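Putative lipoprotein (Campylobacter jejuni subsp. jejuni, PDB 2G5G) probably transports heme, binding two cofacially stacked heme groups across a dimer of its soluble domain. Local coordinates at residues Gln170-Ile175 with Glu185-Leu190; Leu177-Asn182 with Asp191-Ile196. All blocks are in the same frame, centred on the assembly; numbering follows the deposited sequence.

In the fold
Contact 1 (170-175 with 185-190) and contact 2 (177-182 with 191-196) both join helix 165-179, or the turn after it, to helix 187-210. Their segments alternate along the chain and their centres lie about 4 Å apart. Contact 1 is the partly buried one, with exposed Lys187 at its margin, and most of its 261 Å² comes from Phe172 and Leu190. Contact 2 is buried yet shares just 77 Å² between its segments: the backbones are far apart, and His179, Leu181 and Leu193, which meet across the gap, also touch heme. Neither contact has a hydrogen bond between its segments. Leu189, on the heme-facing side of segment 185-190, touches Leu181 of contact 2, so both contacts reach the same heme.

Contact 1 of 2, residues Gln170-Ile175 with Glu185-Leu190; sequences QLFDII and ENKELL. With HEM (protoporphyrin IX containing Fe), chain B.
Phe172 and Leu190 mark the closest backbone approach of the two segments, with Phe172 CA 6.3 Å from Leu190 CA. Residues 170-175 are helical throughout, as the bonds from Ile174 N to Gln170 O and from Ile175 N to Leu171 O attest. The other segment enters its helix through Asn186 at the N-cap position, and Leu190 N donates to Asn186 O at 3.0 Å; the Asn186 side chain does no capping and instead makes a weak hydrogen bond from ND2 to Asn182 O. No hydrogen bond links the segments, and the 261 Å² buried between them is held by carbon contacts. Phe172 carries CG anti to its own N (chi1 -169°), which swings the ring across the Leu190 side chain at about a right angle. The ring meets it obliquely: Phe172 CE1 lies 3.6 Å from Leu190 CB, and Phe172 CZ lies 3.7 Å from Leu190 CD1. The other leucine methyl is used separately, Leu190 CD2 resting 3.8 Å from Ile175 CG2, the two side chains running alongside each other with opposite headings. Leu190 thus divides its branches between an aromatic neighbour and an aliphatic one. Lys187 adds its methylene chain at the outer side; a bend at chi2 (83°) brings Lys187 CD to 4.1 Å from Phe172 CE1, while its NZ makes a long, weak ion pair with Asp191. Leu189, one residue before Leu190, serves the ligand: Leu189 CD2 is 3.5 Å from heme CHD, and Leu189 CD1 is 3.6 Å from heme C4C. The arrangement is a helix-loop-helix unit of the ChaN family domain, in which the second helix packs on the first through Leu190 and lines the heme pocket through Leu189.

Contact 2 of 2, residues Leu177-Asn182 with Asp191-Ile196; sequences LSHKLN and DKLVEI. With HEM (protoporphyrin IX containing Fe), chain B.
The heme pocket takes part of its wall from this helix-loop-helix, where His179 of helix 165-179 and Leu181 just beyond meet Leu193 of helix 187-210. The backbones stay well apart, His179 CA and Leu193 CA being 10.6 Å from each other, so side chains bridge the gap and just 77 Å² is buried between the segments. Lys180 leaves helical geometry with positive phi (55°), and the chain turns there to bring Leu181 round to the heme. Leu193 is the shared partner: its CD1 approaches His179 ND1 at 4.2 Å, oblique to the imidazole, and stands 4.4 Å from Leu181 CD2, a loose apolar contact. With CG anti to the carbonyl carbon (chi1 -62°), Leu193 also places both methyls against the porphyrin: Leu193 CD1 lies 3.5 Å from heme CMC, and Leu193 CD2 lies 3.9 Å from heme CHC. Leu181 contributes its CD2 to the neighbouring substituent, 3.8 Å from heme CAC, with Leu189 packed beside it. One turn on from Lys192, whose side chain makes a cation-pi contact with the pocket residue Tyr151, Ile196 brings its CD1 to 4.0 Å from heme CAB. Tyr151 is probably the tyrosine ligand of the iron, while Lys200 of the second subunit hydrogen-bonds to the same cofactor. His179 touches the second heme as well, which suits a site built for a cofacial pair. A weak hydrogen bond joins its ND1 to Ile175 O, one helical turn back, and probably limits rotation of the ring. The imidazole is flanked on both faces, by heme CMC 4.2 Å above the ring plane toward its rim and by Ser178 CB on the opposite face.

Contact 1 of 2, residues Gln170-Ile175 with Glu185-Leu190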
loop_
_atom_site.group_PDB
_atom_site.type_symbol
_atom_site.label_atom_id
_atom_site.label_comp_id
_atom_site.label_asym_id
_atom_site.label_seq_id
_atom_site.Cartn_x
_atom_site.Cartn_y
_atom_site.Cartn_z
ATOM N N GLN A 170 -14.276 -13.782 7.076
ATOM C CA GLN A 170 -13.639 -14.753 6.190
ATOM C C GLN A 170 -12.629 -14.051 5.300
ATOM O O GLN A 170 -11.557 -14.580 5.058
ATOM C CB GLN A 170 -14.644 -15.525 5.328
ATOM C CG GLN A 170 -15.513 -16.525 6.099
ATOM C CD GLN A 170 -16.637 -17.091 5.228
ATOM O OE1 GLN A 170 -17.766 -16.603 5.258
ATOM N NE2 GLN A 170 -16.319 -18.109 4.444
ATOM N N LEU A 171 -12.997 -12.871 4.794
ATOM C CA LEU A 171 -12.100 -12.080 3.966
ATOM C C LEU A 171 -10.884 -11.594 4.781
ATOM O O LEU A 171 -9.764 -11.590 4.288
ATOM C CB LEU A 171 -12.853 -10.890 3.351
ATOM C CG LEU A 171 -13.674 -11.193 2.066
ATOM C CD1 LEU A 171 -14.418 -9.947 1.615
ATOM C CD2 LEU A 171 -12.819 -11.741 0.929
ATOM N N PHE A 172 -11.137 -11.171 6.011
ATOM C CA PHE A 172 -10.070 -10.783 6.966
ATOM C C PHE A 172 -8.981 -11.855 7.076
ATOM O O PHE A 172 -7.796 -11.563 6.871
ATOM C CB PHE A 172 -10.693 -10.512 8.329
ATOM C CG PHE A 172 -9.753 -9.865 9.322
ATOM C CD1 PHE A 172 -9.764 -8.483 9.511
ATOM C CD2 PHE A 172 -8.865 -10.642 10.072
ATOM C CE1 PHE A 172 -8.887 -7.877 10.433
ATOM C CE2 PHE A 172 -7.986 -10.049 10.998
ATOM C CZ PHE A 172 -8.002 -8.668 11.177
ATOM N N ASP A 173 -9.392 -13.098 7.352
ATOM C CA ASP A 173 -8.451 -14.214 7.571
ATOM C C ASP A 173 -7.767 -14.662 6.298
ATOM O O ASP A 173 -6.614 -15.105 6.315
ATOM C CB ASP A 173 -9.147 -15.438 8.197
ATOM C CG ASP A 173 -9.812 -15.143 9.540
ATOM O OD1 ASP A 173 -9.455 -14.164 10.250
ATOM O OD2 ASP A 173 -10.716 -15.923 9.892
ATOM N N ILE A 174 -8.489 -14.588 5.179
ATOM C CA ILE A 174 -7.898 -14.927 3.881
ATOM C C ILE A 174 -6.761 -13.961 3.524
ATOM O O ILE A 174 -5.698 -14.371 3.058
ATOM C CB ILE A 174 -8.969 -14.905 2.759
ATOM C CG1 ILE A 174 -9.813 -16.183 2.809
ATOM C CG2 ILE A 174 -8.313 -14.754 1.386
ATOM C CD1 ILE A 174 -11.105 -16.132 1.968
ATOM N N ILE A 175 -7.011 -12.674 3.731
ATOM C CA ILE A 175 -6.064 -11.641 3.360
ATOM C C ILE A 175 -4.885 -11.660 4.337
ATOM O O ILE A 175 -3.718 -11.554 3.932
ATOM C CB ILE A 175 -6.750 -10.260 3.304
ATOM C CG1 ILE A 175 -7.800 -10.236 2.163
ATOM C CG2 ILE A 175 -5.713 -9.160 3.065
ATOM C CD1 ILE A 175 -8.706 -9.006 2.179
ATOM N N GLU A 185 -1.341 -6.975 15.228
ATOM C CA GLU A 185 -0.475 -5.870 14.855
ATOM C C GLU A 185 -1.062 -5.082 13.677
ATOM O O GLU A 185 -1.047 -3.844 13.683
ATOM C CB GLU A 185 0.910 -6.395 14.465
ATOM C CG GLU A 185 1.798 -6.891 15.615
ATOM C CD GLU A 185 2.972 -7.728 15.112
ATOM O OE1 GLU A 185 3.138 -7.863 13.872
ATOM O OE2 GLU A 185 3.725 -8.262 15.956
ATOM N N ASN A 186 -1.588 -5.819 12.693
ATOM C CA ASN A 186 -1.981 -5.271 11.391
ATOM C C ASN A 186 -3.491 -5.110 11.201
ATOM O O ASN A 186 -3.992 -5.154 10.072
ATOM C CB ASN A 186 -1.402 -6.147 10.274
ATOM C CG ASN A 186 0.116 -6.086 10.204
ATOM O OD1 ASN A 186 0.691 -5.136 9.664
ATOM N ND2 ASN A 186 0.771 -7.109 10.738
ATOM N N LYS A 187 -4.205 -4.889 12.303
ATOM C CA LYS A 187 -5.671 -4.864 12.313
ATOM C C LYS A 187 -6.296 -3.779 11.432
ATOM O O LYS A 187 -7.289 -4.028 10.732
ATOM C CB LYS A 187 -6.179 -4.714 13.751
ATOM C CG LYS A 187 -7.647 -4.297 13.895
ATOM C CD LYS A 187 -8.581 -5.494 13.771
ATOM C CE LYS A 187 -10.028 -5.098 13.990
ATOM N NZ LYS A 187 -10.892 -6.312 13.901
ATOM N N GLU A 188 -5.732 -2.577 11.494
ATOM C CA GLU A 188 -6.287 -1.444 10.774
ATOM C C GLU A 188 -6.063 -1.593 9.276
ATOM O O GLU A 188 -6.968 -1.310 8.479
ATOM C CB GLU A 188 -5.728 -0.121 11.308
ATOM C CG GLU A 188 -6.516 0.403 12.502
ATOM C CD GLU A 188 -5.814 1.542 13.261
ATOM O OE1 GLU A 188 -4.594 1.434 13.547
ATOM O OE2 GLU A 188 -6.505 2.543 13.588
ATOM N N LEU A 189 -4.869 -2.062 8.916
ATOM C CA LEU A 189 -4.526 -2.387 7.542
ATOM C C LEU A 189 -5.447 -3.470 6.947
ATOM O O LEU A 189 -5.921 -3.330 5.814
ATOM C CB LEU A 189 -3.062 -2.837 7.431
ATOM C CG LEU A 189 -2.660 -3.358 6.046
ATOM C CD1 LEU A 189 -2.743 -2.253 4.998
ATOM C CD2 LEU A 189 -1.283 -3.990 6.068
ATOM N N LEU A 190 -5.684 -4.538 7.712
ATOM C CA LEU A 190 -6.453 -5.678 7.218
ATOM C C LEU A 190 -7.911 -5.296 6.982
ATOM O O LEU A 190 -8.511 -5.735 5.997
ATOM C CB LEU A 190 -6.321 -6.895 8.139
ATOM C CG LEU A 190 -5.032 -7.711 8.023
ATOM C CD1 LEU A 190 -4.858 -8.618 9.249
ATOM C CD2 LEU A 190 -4.977 -8.518 6.724
HETATM C CHA HEM B . 1.148 2.636 4.149
HETATM C CHB HEM B . -1.744 2.918 0.202
HETATM C CHC HEM B . -2.124 -1.907 -0.022
HETATM C CHD HEM B . 0.836 -2.234 3.840
HETATM C C1A HEM B . 0.374 3.134 3.107
HETATM C C2A HEM B . 0.122 4.542 2.822
HETATM C C3A HEM B . -0.671 4.607 1.738
HETATM C C4A HEM B . -0.948 3.258 1.287
HETATM C CMA HEM B . -1.209 5.885 1.056
HETATM C CAA HEM B . 0.675 5.735 3.650
HETATM C CBA HEM B . 2.137 6.008 3.292
HETATM C CGA HEM B . 2.941 6.668 4.414
HETATM O O1A HEM B . 2.347 7.363 5.293
HETATM O O2A HEM B . 4.197 6.500 4.424
HETATM C C1B HEM B . -2.198 1.660 -0.151
HETATM C C2B HEM B . -3.265 1.341 -1.092
HETATM C C3B HEM B . -3.379 0.007 -1.161
HETATM C C4B HEM B . -2.378 -0.574 -0.267
HETATM C CMB HEM B . -4.119 2.368 -1.863
HETATM C CAB HEM B . -4.403 -0.758 -2.045
HETATM C CBB HEM B . -4.358 -2.092 -2.167
HETATM C C1C HEM B . -1.335 -2.414 0.991
HETATM C C2C HEM B . -1.104 -3.821 1.267
HETATM C C3C HEM B . -0.285 -3.904 2.325
HETATM C C4C HEM B . 0.030 -2.555 2.765
HETATM C CMC HEM B . -1.696 -5.001 0.462
HETATM C CAC HEM B . 0.243 -5.200 2.989
HETATM C CBC HEM B . 0.887 -6.131 2.274
HETATM C C1D HEM B . 1.216 -0.992 4.310
HETATM C C2D HEM B . 2.105 -0.750 5.427
HETATM C C3D HEM B . 2.215 0.778 5.532
HETATM C C4D HEM B . 1.379 1.302 4.461
HETATM C CMD HEM B . 2.792 -1.811 6.316
HETATM C CAD HEM B . 3.048 1.577 6.563
HETATM C CBD HEM B . 3.983 2.522 5.811
HETATM C CGD HEM B . 5.424 2.272 6.187
HETATM O O1D HEM B . 6.163 1.676 5.359
HETATM O O2D HEM B . 5.843 2.673 7.307
HETATM N NA HEM B . -0.303 2.379 2.152
HETATM N NB HEM B . -1.685 0.464 0.318
HETATM N NC HEM B . -0.618 -1.672 1.925
HETATM N ND HEM B . 0.821 0.230 3.787
HETATM FE FE HEM B . -0.615 0.318 2.137
#

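Contact 2 of 2, residues Leu177-Asn182 with Asp191-Ile196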
loop_
_atom_site.group_PDB
_atom_site.type_symbol
_atom_site.label_atom_id
_atom_site.label_comp_id
_atom_site.label_asym_id
_atom_site.label_seq_id
_atom_site.Cartn_x
_atom_site.Cartn_y
_atom_site.Cartn_z
ATOM N N LEU A 177 -3.701 -14.234 5.901
ATOM C CA LEU A 177 -2.888 -15.371 5.487
ATOM C C LEU A 177 -2.158 -15.169 4.150
ATOM O O LEU A 177 -1.027 -15.645 3.971
ATOM C CB LEU A 177 -3.763 -16.630 5.413
ATOM C CG LEU A 177 -3.059 -17.985 5.476
ATOM C CD1 LEU A 177 -2.736 -18.365 6.929
ATOM C CD2 LEU A 177 -3.893 -19.059 4.799
ATOM N N SER A 178 -2.814 -14.491 3.208
ATOM C CA SER A 178 -2.232 -14.230 1.887
ATOM C C SER A 178 -1.002 -13.339 1.978
ATOM O O SER A 178 -0.069 -13.463 1.172
ATOM C CB SER A 178 -3.252 -13.575 0.956
ATOM O OG SER A 178 -4.240 -14.499 0.581
ATOM N N HIS A 179 -1.008 -12.442 2.957
ATOM C CA HIS A 179 0.050 -11.456 3.064
ATOM C C HIS A 179 0.926 -11.684 4.297
ATOM O O HIS A 179 1.903 -10.964 4.508
ATOM C CB HIS A 179 -0.538 -10.037 3.034
ATOM C CG HIS A 179 -1.187 -9.679 1.727
ATOM N ND1 HIS A 179 -2.540 -9.444 1.605
ATOM C CD2 HIS A 179 -0.669 -9.530 0.486
ATOM C CE1 HIS A 179 -2.825 -9.154 0.349
ATOM N NE2 HIS A 179 -1.708 -9.208 -0.353
ATOM N N LYS A 180 0.586 -12.713 5.079
ATOM C CA LYS A 180 1.286 -13.055 6.323
ATOM C C LYS A 180 1.300 -11.835 7.247
ATOM O O LYS A 180 2.354 -11.413 7.716
ATOM C CB LYS A 180 2.717 -13.563 6.052
ATOM C CG LYS A 180 2.828 -14.874 5.251
ATOM C CD LYS A 180 2.975 -14.627 3.744
ATOM C CE LYS A 180 2.833 -15.919 2.931
ATOM N NZ LYS A 180 4.046 -16.791 3.007
ATOM N N LEU A 181 0.123 -11.255 7.469
ATOM C CA LEU A 181 -0.021 -10.055 8.292
ATOM C C LEU A 181 -0.708 -10.408 9.598
ATOM O O LEU A 181 -1.922 -10.657 9.616
ATOM C CB LEU A 181 -0.850 -8.987 7.560
ATOM C CG LEU A 181 -0.278 -7.871 6.676
ATOM C CD1 LEU A 181 1.082 -8.171 6.061
ATOM C CD2 LEU A 181 -1.305 -7.571 5.593
ATOM N N ASN A 182 0.072 -10.430 10.682
ATOM C CA ASN A 182 -0.446 -10.707 12.022
ATOM C C ASN A 182 -1.719 -9.911 12.351
ATOM O O ASN A 182 -1.680 -8.680 12.430
ATOM C CB ASN A 182 0.638 -10.442 13.078
ATOM C CG ASN A 182 0.111 -10.561 14.493
ATOM O OD1 ASN A 182 -0.151 -9.558 15.156
ATOM N ND2 ASN A 182 -0.068 -11.794 14.957
ATOM N N ASP A 191 -8.463 -4.456 7.854
ATOM C CA ASP A 191 -9.827 -3.980 7.693
ATOM C C ASP A 191 -9.964 -3.092 6.446
ATOM O O ASP A 191 -11.031 -3.049 5.842
ATOM C CB ASP A 191 -10.313 -3.213 8.930
ATOM C CG ASP A 191 -10.729 -4.136 10.099
ATOM O OD1 ASP A 191 -10.895 -5.371 9.915
ATOM O OD2 ASP A 191 -10.895 -3.602 11.225
ATOM N N LYS A 192 -8.887 -2.389 6.084
ATOM C CA LYS A 192 -8.870 -1.556 4.890
ATOM C C LYS A 192 -8.834 -2.429 3.636
ATOM O O LYS A 192 -9.519 -2.141 2.656
ATOM C CB LYS A 192 -7.646 -0.631 4.882
ATOM C CG LYS A 192 -7.762 0.633 5.703
ATOM C CD LYS A 192 -6.527 1.486 5.461
ATOM C CE LYS A 192 -6.162 2.355 6.676
ATOM N NZ LYS A 192 -4.795 2.951 6.460
ATOM N N LEU A 193 -8.009 -3.467 3.675
ATOM C CA LEU A 193 -7.886 -4.411 2.587
ATOM C C LEU A 193 -9.188 -5.213 2.390
ATOM O O LEU A 193 -9.569 -5.493 1.256
ATOM C CB LEU A 193 -6.687 -5.341 2.796
ATOM C CG LEU A 193 -5.286 -4.707 2.843
ATOM C CD1 LEU A 193 -4.191 -5.792 2.817
ATOM C CD2 LEU A 193 -5.054 -3.690 1.727
ATOM N N VAL A 194 -9.853 -5.559 3.493
ATOM C CA VAL A 194 -11.171 -6.215 3.433
ATOM C C VAL A 194 -12.188 -5.318 2.730
ATOM O O VAL A 194 -12.885 -5.780 1.819
ATOM C CB VAL A 194 -11.703 -6.641 4.825
ATOM C CG1 VAL A 194 -13.148 -7.135 4.719
ATOM C CG2 VAL A 194 -10.827 -7.725 5.423
ATOM N N GLU A 195 -12.253 -4.045 3.130
ATOM C CA GLU A 195 -13.173 -3.094 2.511
ATOM C C GLU A 195 -12.907 -2.893 1.030
ATOM O O GLU A 195 -13.865 -2.770 0.247
ATOM C CB GLU A 195 -13.227 -1.757 3.255
ATOM C CG GLU A 195 -13.998 -1.856 4.587
ATOM C CD GLU A 195 -15.347 -2.584 4.453
ATOM O OE1 GLU A 195 -15.554 -3.651 5.093
ATOM O OE2 GLU A 195 -16.204 -2.078 3.694
ATOM N N ILE A 196 -11.627 -2.896 0.648
ATOM C CA ILE A 196 -11.227 -2.803 -0.763
ATOM C C ILE A 196 -11.671 -4.015 -1.578
ATOM O O ILE A 196 -12.129 -3.851 -2.724
ATOM C CB ILE A 196 -9.698 -2.586 -0.933
ATOM C CG1 ILE A 196 -9.326 -1.145 -0.551
ATOM C CG2 ILE A 196 -9.245 -2.824 -2.384
ATOM C CD1 ILE A 196 -7.874 -1.014 -0.170
HETATM C CHA HEM B . 1.148 2.636 4.149
HETATM C CHB HEM B . -1.744 2.918 0.202
HETATM C CHC HEM B . -2.124 -1.907 -0.022
HETATM C CHD HEM B . 0.836 -2.234 3.840
HETATM C C1A HEM B . 0.374 3.134 3.107
HETATM C C2A HEM B . 0.122 4.542 2.822
HETATM C C3A HEM B . -0.671 4.607 1.738
HETATM C C4A HEM B . -0.948 3.258 1.287
HETATM C CMA HEM B . -1.209 5.885 1.056
HETATM C CAA HEM B . 0.675 5.735 3.650
HETATM C CBA HEM B . 2.137 6.008 3.292
HETATM C CGA HEM B . 2.941 6.668 4.414
HETATM O O1A HEM B . 2.347 7.363 5.293
HETATM O O2A HEM B . 4.197 6.500 4.424
HETATM C C1B HEM B . -2.198 1.660 -0.151
HETATM C C2B HEM B . -3.265 1.341 -1.092
HETATM C C3B HEM B . -3.379 0.007 -1.161
HETATM C C4B HEM B . -2.378 -0.574 -0.267
HETATM C CMB HEM B . -4.119 2.368 -1.863
HETATM C CAB HEM B . -4.403 -0.758 -2.045
HETATM C CBB HEM B . -4.358 -2.092 -2.167
HETATM C C1C HEM B . -1.335 -2.414 0.991
HETATM C C2C HEM B . -1.104 -3.821 1.267
HETATM C C3C HEM B . -0.285 -3.904 2.325
HETATM C C4C HEM B . 0.030 -2.555 2.765
HETATM C CMC HEM B . -1.696 -5.001 0.462
HETATM C CAC HEM B . 0.243 -5.200 2.989
HETATM C CBC HEM B . 0.887 -6.131 2.274
HETATM C C1D HEM B . 1.216 -0.992 4.310
HETATM C C2D HEM B . 2.105 -0.750 5.427
HETATM C C3D HEM B . 2.215 0.778 5.532
HETATM C C4D HEM B . 1.379 1.302 4.461
HETATM C CMD HEM B . 2.792 -1.811 6.316
HETATM C CAD HEM B . 3.048 1.577 6.563
HETATM C CBD HEM B . 3.983 2.522 5.811
HETATM C CGD HEM B . 5.424 2.272 6.187
HETATM O O1D HEM B . 6.163 1.676 5.359
HETATM O O2D HEM B . 5.843 2.673 7.307
HETATM N NA HEM B . -0.303 2.379 2.152
HETATM N NB HEM B . -1.685 0.464 0.318
HETATM N NC HEM B . -0.618 -1.672 1.925
HETATM N ND HEM B . 0.821 0.230 3.787
HETATM FE FE HEM B . -0.615 0.318 2.137
#